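Local structure of INSIG protein homolog (Mycobacterium vanbaalenii PYR-1, 4XU6) at residues A132-G135 with P136-I140; G159-P162 with F163-P166; E7-V10 with L11-G15. The protein binds diacylglycerol in the membrane, where it works as a homotrimer of the Insig family. One frame throughout, in Å; residues are numbered along the deposited sequence.

Interaction 1 (A132-G135 with P136-I140); sequences AVIG and PAVEI. With TDA (N-tridecanoic acid), chain E; TDA (N-tridecanoic acid), chain F.
I134 and V138, one helical turn apart, cross obliquely and meet through their CG2 methyls, which lie 4.2 Å apart. In I134, chi1 of -68° sets CG1 beside the backbone N and so leaves CG2 anti to it, directed along the helix toward V138 and against a bound tridecanoic acid, 3.7 Å from C28 of that lipid. V138 turns its other methyl to the same tail, CG1 standing 4.0 Å from C24. Both residues are apolar and branched at CB, offering the lipid tail methyls with few rotamers to lose.

On another side of the turn, the ring of P136 lies against the carbonyl of A132, with CG 3.1 Å from A132 O. Proline has no N-H to give that oxygen, and the helix kinks here. G135 just before it has no side chain to collide with the ring's CD. Regular bonds resume at once, with A137 N to V133 O at 3.1 Å and V138 N to I134 O at 2.9 Å.

E139 swings its extended chain to a second tridecanoic acid, OE2 coming 3.0 Å from carboxyl carbon C21. OE1 is hydrogen-bonded to Y150 OH and OE2 to Y168 OH, which fixes the carboxyl group's rotation; two acid groups so close would probably raise the pKa of one of them. The whole is a proline-kinked transmembrane helix, lining the lipid pocket with methyls and one buried acid.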
# COMPACT_ATOMS: atom_id res chain seq x y z
N ALA A 132 -6.66 -11.66 -17.06
CA ALA A 132 -7.65 -10.65 -16.68
C ALA A 132 -8.93 -10.82 -17.49
O ALA A 132 -9.99 -10.32 -17.10
CB ALA A 132 -7.11 -9.23 -16.87
N VAL A 133 -8.83 -11.52 -18.62
CA VAL A 133 -10.02 -11.84 -19.41
C VAL A 133 -10.55 -13.23 -19.05
O VAL A 133 -11.72 -13.40 -18.74
CB VAL A 133 -9.73 -11.78 -20.93
CG1 VAL A 133 -10.90 -12.37 -21.71
CG2 VAL A 133 -9.46 -10.34 -21.37
N ILE A 134 -9.66 -14.22 -19.07
CA ILE A 134 -10.04 -15.61 -18.80
C ILE A 134 -10.53 -15.84 -17.37
O ILE A 134 -11.53 -16.53 -17.16
CB ILE A 134 -8.87 -16.57 -19.12
CG1 ILE A 134 -8.62 -16.60 -20.63
CG2 ILE A 134 -9.15 -17.99 -18.61
CD1 ILE A 134 -7.40 -17.44 -21.03
N GLY A 135 -9.82 -15.29 -16.39
CA GLY A 135 -10.23 -15.42 -14.99
C GLY A 135 -11.66 -15.00 -14.73
O GLY A 135 -12.47 -15.80 -14.25
N PRO A 136 -12.00 -13.74 -15.02
CA PRO A 136 -13.38 -13.30 -14.82
C PRO A 136 -14.40 -14.07 -15.67
O PRO A 136 -15.53 -14.27 -15.22
CB PRO A 136 -13.34 -11.83 -15.25
CG PRO A 136 -11.94 -11.40 -14.94
CD PRO A 136 -11.10 -12.60 -15.30
N ALA A 137 -14.02 -14.48 -16.88
CA ALA A 137 -14.93 -15.24 -17.74
C ALA A 137 -15.29 -16.59 -17.11
O ALA A 137 -16.46 -16.98 -17.10
CB ALA A 137 -14.30 -15.45 -19.13
N VAL A 138 -14.29 -17.30 -16.59
CA VAL A 138 -14.52 -18.56 -15.88
C VAL A 138 -15.44 -18.34 -14.67
O VAL A 138 -16.38 -19.10 -14.45
CB VAL A 138 -13.20 -19.21 -15.43
CG1 VAL A 138 -13.46 -20.35 -14.46
CG2 VAL A 138 -12.41 -19.71 -16.65
N GLU A 139 -15.18 -17.29 -13.90
CA GLU A 139 -16.01 -16.99 -12.74
C GLU A 139 -17.45 -16.67 -13.12
O GLU A 139 -18.39 -17.11 -12.46
CB GLU A 139 -15.41 -15.85 -11.91
CG GLU A 139 -14.08 -16.23 -11.26
CD GLU A 139 -13.80 -15.45 -9.99
OE1 GLU A 139 -14.76 -15.09 -9.29
OE2 GLU A 139 -12.61 -15.20 -9.70
N ILE A 140 -17.63 -15.90 -14.19
CA ILE A 140 -18.97 -15.54 -14.64
C ILE A 140 -19.76 -16.80 -15.01
O ILE A 140 -20.94 -16.93 -14.66
CB ILE A 140 -18.92 -14.54 -15.81
CG1 ILE A 140 -18.53 -13.14 -15.31
CG2 ILE A 140 -20.27 -14.47 -16.54
CD1 ILE A 140 -17.98 -12.22 -16.41
O21 TDA E . -12.10 -13.97 -6.34
O22 TDA E . -12.97 -16.09 -6.73
C21 TDA E . -11.98 -15.36 -6.80
C22 TDA E . -10.67 -15.90 -7.28
C23 TDA E . -9.68 -14.78 -7.59
C24 TDA E . -8.29 -15.34 -7.92
C25 TDA E . -7.33 -14.23 -8.34
C26 TDA E . -5.93 -14.76 -8.64
C27 TDA E . -5.30 -15.23 -7.34
C28 TDA E . -3.89 -15.74 -7.54
C29 TDA E . -3.38 -16.34 -6.24
C30 TDA E . -1.95 -16.79 -6.45
C31 TDA E . -1.05 -15.59 -6.68
C32 TDA E . 0.42 -16.01 -6.71
C33 TDA E . 1.26 -15.00 -7.48
C21 TDA F . -13.39 -19.67 -9.31
C22 TDA F . -12.63 -19.97 -10.58
C23 TDA F . -11.21 -19.42 -10.54
C24 TDA F . -10.53 -19.63 -11.89
C25 TDA F . -9.13 -19.04 -11.92
C26 TDA F . -8.62 -18.88 -13.35
C27 TDA F . -8.75 -20.19 -14.12
C28 TDA F . -8.42 -20.00 -15.59
C29 TDA F . -7.33 -20.98 -16.01
C30 TDA F . -7.79 -22.41 -15.81
C31 TDA F . -6.59 -23.35 -15.77
C32 TDA F . -5.64 -23.06 -16.93
C33 TDA F . -4.67 -24.21 -17.15

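Interaction 2 (G159-P162 with F163-P166); sequences GVAP and FLAP
F163 sets CG between its own backbone N and carbonyl carbon (chi1 67°), and this folds its ring back along the chain to A161. The CB of A161 sits over one face, 3.5 Å from the ring centroid and 17° off the normal, a CH-pi contact in which the methyl stands 3.3 Å above the plane, a little toward the rim. L164 holds CG beside its backbone N and stays extended, which carries CD1 back to V160, beside rather than opposite the ring. There CD1 of L164 is 3.7 Å from CG2 of V160, the two side chains crossing at about a right angle.

A type I turn from A161 to L164 joins these two pairs. P162 takes its second position, where the ring's restricted phi fits. L164 N gives a hydrogen bond of 3.0 Å to A161 O, arriving well above the carbonyl plane (53° out of it). A165 N bonds P162 O at 3.2 Å. That oxygen is thereby taken, so P166 suits this first helical turn although it has no N-H to offer; its CD lies 3.5 Å from P162 O.

The turn leads into helix 164-184. P162 and F163 pack on helix 101-119, at V101, T105 and V108; V160 leans on E139, I140 and V143 of helix 122-144, while L164 touches Y150 of strand 148-150 and a bound tridecanoic acid.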
# COMPACT_ATOMS: atom_id res chain seq x y z
N GLY A 159 -22.41 -10.49 -12.64
CA GLY A 159 -22.53 -11.40 -11.52
C GLY A 159 -21.27 -11.54 -10.68
O GLY A 159 -21.31 -12.11 -9.59
N VAL A 160 -20.15 -11.02 -11.17
CA VAL A 160 -18.90 -11.07 -10.40
C VAL A 160 -18.33 -9.67 -10.13
O VAL A 160 -18.83 -8.67 -10.64
CB VAL A 160 -17.83 -11.97 -11.07
CG1 VAL A 160 -18.40 -13.35 -11.40
CG2 VAL A 160 -17.24 -11.31 -12.33
N ALA A 161 -17.28 -9.59 -9.31
CA ALA A 161 -16.75 -8.28 -8.92
C ALA A 161 -15.88 -7.66 -10.01
O ALA A 161 -15.02 -8.32 -10.58
CB ALA A 161 -15.96 -8.39 -7.62
N PRO A 162 -16.13 -6.37 -10.31
CA PRO A 162 -15.28 -5.65 -11.27
C PRO A 162 -13.79 -5.67 -10.87
O PRO A 162 -12.94 -5.67 -11.75
CB PRO A 162 -15.84 -4.23 -11.23
CG PRO A 162 -17.32 -4.44 -10.91
CD PRO A 162 -17.33 -5.60 -9.93
N PHE A 163 -13.50 -5.73 -9.57
CA PHE A 163 -12.10 -5.76 -9.12
C PHE A 163 -11.33 -7.00 -9.59
O PHE A 163 -10.11 -7.02 -9.53
CB PHE A 163 -11.94 -5.55 -7.59
CG PHE A 163 -12.51 -6.66 -6.72
CD1 PHE A 163 -11.95 -7.95 -6.72
CD2 PHE A 163 -13.56 -6.40 -5.85
CE1 PHE A 163 -12.47 -8.95 -5.90
CE2 PHE A 163 -14.09 -7.39 -5.02
CZ PHE A 163 -13.54 -8.67 -5.05
N LEU A 164 -12.04 -8.03 -10.05
CA LEU A 164 -11.37 -9.22 -10.57
C LEU A 164 -10.47 -8.89 -11.75
O LEU A 164 -9.42 -9.49 -11.92
CB LEU A 164 -12.37 -10.29 -11.00
CG LEU A 164 -13.16 -10.94 -9.87
CD1 LEU A 164 -14.16 -11.95 -10.44
CD2 LEU A 164 -12.22 -11.61 -8.87
N ALA A 165 -10.87 -7.93 -12.57
CA ALA A 165 -10.05 -7.61 -13.74
C ALA A 165 -8.63 -7.14 -13.35
O ALA A 165 -7.65 -7.74 -13.79
CB ALA A 165 -10.77 -6.63 -14.69
N PRO A 166 -8.51 -6.10 -12.50
CA PRO A 166 -7.13 -5.77 -12.13
C PRO A 166 -6.49 -6.79 -11.17
O PRO A 166 -5.26 -6.90 -11.16
CB PRO A 166 -7.25 -4.39 -11.45
CG PRO A 166 -8.68 -4.29 -11.01
CD PRO A 166 -9.46 -5.05 -12.06

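Interaction 3 (E7-V10 with L11-G15); sequences EAVV and LFLLG. With BOG (octyl beta-D-glucopyranoside), chain B.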
# COMPACT_ATOMS: atom_id res chain seq x y z
N GLU A 7 9.77 -27.34 -11.20
CA GLU A 7 9.48 -25.91 -11.16
C GLU A 7 7.99 -25.66 -11.29
O GLU A 7 7.42 -24.83 -10.57
CB GLU A 7 10.25 -25.18 -12.26
CG GLU A 7 11.75 -25.25 -12.06
CD GLU A 7 12.55 -24.96 -13.31
OE1 GLU A 7 11.94 -24.82 -14.39
OE2 GLU A 7 13.78 -24.87 -13.20
N ALA A 8 7.36 -26.38 -12.21
CA ALA A 8 5.93 -26.27 -12.43
C ALA A 8 5.16 -26.68 -11.18
O ALA A 8 4.13 -26.09 -10.85
CB ALA A 8 5.49 -27.11 -13.63
N VAL A 9 5.66 -27.68 -10.47
CA VAL A 9 5.00 -28.14 -9.25
C VAL A 9 5.11 -27.11 -8.12
O VAL A 9 4.12 -26.85 -7.42
CB VAL A 9 5.51 -29.52 -8.79
CG1 VAL A 9 5.02 -29.84 -7.39
CG2 VAL A 9 5.05 -30.59 -9.77
N VAL A 10 6.28 -26.51 -7.97
CA VAL A 10 6.47 -25.46 -6.96
C VAL A 10 5.57 -24.26 -7.24
O VAL A 10 4.95 -23.72 -6.31
CB VAL A 10 7.94 -25.00 -6.86
CG1 VAL A 10 8.04 -23.72 -6.04
CG2 VAL A 10 8.81 -26.11 -6.25
N LEU A 11 5.47 -23.85 -8.50
CA LEU A 11 4.58 -22.75 -8.87
C LEU A 11 3.11 -23.09 -8.64
O LEU A 11 2.33 -22.24 -8.19
CB LEU A 11 4.80 -22.34 -10.33
CG LEU A 11 6.20 -21.79 -10.62
CD1 LEU A 11 6.32 -21.39 -12.08
CD2 LEU A 11 6.51 -20.60 -9.71
N PHE A 12 2.74 -24.34 -8.95
CA PHE A 12 1.38 -24.83 -8.71
C PHE A 12 1.03 -24.73 -7.23
O PHE A 12 -0.05 -24.27 -6.88
CB PHE A 12 1.25 -26.30 -9.18
CG PHE A 12 -0.08 -26.93 -8.83
CD1 PHE A 12 -1.16 -26.84 -9.70
CD2 PHE A 12 -0.25 -27.62 -7.63
CE1 PHE A 12 -2.39 -27.42 -9.39
CE2 PHE A 12 -1.47 -28.20 -7.30
CZ PHE A 12 -2.55 -28.10 -8.18
N LEU A 13 1.95 -25.18 -6.37
CA LEU A 13 1.71 -25.17 -4.93
C LEU A 13 1.66 -23.74 -4.38
O LEU A 13 0.84 -23.43 -3.52
CB LEU A 13 2.79 -25.96 -4.19
CG LEU A 13 2.82 -27.46 -4.50
CD1 LEU A 13 4.01 -28.13 -3.82
CD2 LEU A 13 1.51 -28.14 -4.10
N LEU A 14 2.56 -22.89 -4.87
CA LEU A 14 2.56 -21.48 -4.50
C LEU A 14 1.21 -20.84 -4.79
O LEU A 14 0.61 -20.18 -3.93
CB LEU A 14 3.66 -20.75 -5.28
CG LEU A 14 4.20 -19.45 -4.70
CD1 LEU A 14 4.80 -19.73 -3.33
CD2 LEU A 14 5.27 -18.85 -5.63
N GLY A 15 0.73 -21.03 -6.02
CA GLY A 15 -0.56 -20.49 -6.42
C GLY A 15 -1.71 -21.05 -5.61
O GLY A 15 -2.64 -20.33 -5.22
C1 BOG B . 15.16 -26.77 -9.61
O1 BOG B . 13.94 -26.05 -9.67
C2 BOG B . 16.03 -26.46 -10.84
O2 BOG B . 15.31 -26.82 -12.03
C3 BOG B . 17.34 -27.21 -10.77
O3 BOG B . 18.19 -26.78 -11.84
C4 BOG B . 18.03 -26.91 -9.45
O4 BOG B . 19.20 -27.74 -9.34
C5 BOG B . 17.09 -27.16 -8.26
O5 BOG B . 15.87 -26.42 -8.42
C6 BOG B . 17.74 -26.77 -6.93
O6 BOG B . 18.05 -25.38 -6.91
C1' BOG B . 13.15 -26.11 -8.47
C2' BOG B . 12.12 -24.98 -8.55
C3' BOG B . 11.98 -24.18 -7.27
C4' BOG B . 12.21 -22.70 -7.53
C5' BOG B . 10.97 -21.97 -8.05
C6' BOG B . 10.73 -20.73 -7.19
C7' BOG B . 9.72 -19.78 -7.82
C8' BOG B . 10.26 -19.21 -9.12
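V9 and L13 lie side by side and point the same way on a regular transmembrane alpha-helix, the first of the chain. CG1 of V9 is 4.1 Å from CD1 of L13, the usual meeting of aliphatic residues four apart; both are on an exposed face, where beta-branched valine and the longer leucine suit a lipid environment. L13 CG also lies 3.3 Å from V9 O, because chi1 of -64° lays the leucine back over the preceding turn.

Backbone bonds hold this spacing. L11 N reaches E7 O at 3.0 Å, and F12, L13 and L14 in turn donate to A8, V9 and V10; G15 N continues the series to L11 O. G15 itself touches a bound tridecanoic acid, and L11 and L14 pack on L178 of helix 164-184, with L11 also on A61 of helix 48-64.

Along another side runs an octyl glucoside molecule. Its alkyl chain slants across the helix, C3' being 3.8 Å from CG2 of V10 and C7' 3.8 Å from CD2 of L11. E7 lies at the sugar end of the detergent: its extended side chain passes the sugar while OE1 forms a salt bridge with R186 NH2 and accepts a hydrogen bond from R4 N, so the carboxylate is pinned from the protein side. Its other oxygen serves the detergent, whose hydroxyl O2 donates to E7 OE2 over 2.7 Å.

Interactions 1 and 2 adjoin, with centres about 9 Å apart: L164 CD1 of the turn reaches E139 OE1 of the kinked helix, and V160 CG2 packs on I140 CG1. Together they join helix 122-144 to the start of helix 164-184 beside the lipid pocket. Interaction 3 lies away from both, its centre about 21 Å from that of interaction 1 and 25 Å from that of interaction 2, yet helix 5-29 also meets helix 164-184, at L178. Prolines shape the first two contacts; the third is uninterrupted helix. Interaction 2 has no exposed touching residue, whereas 1 and 3 mix buried and exposed ones, and their glutamates face a pocket lipid and a detergent headgroup respectively.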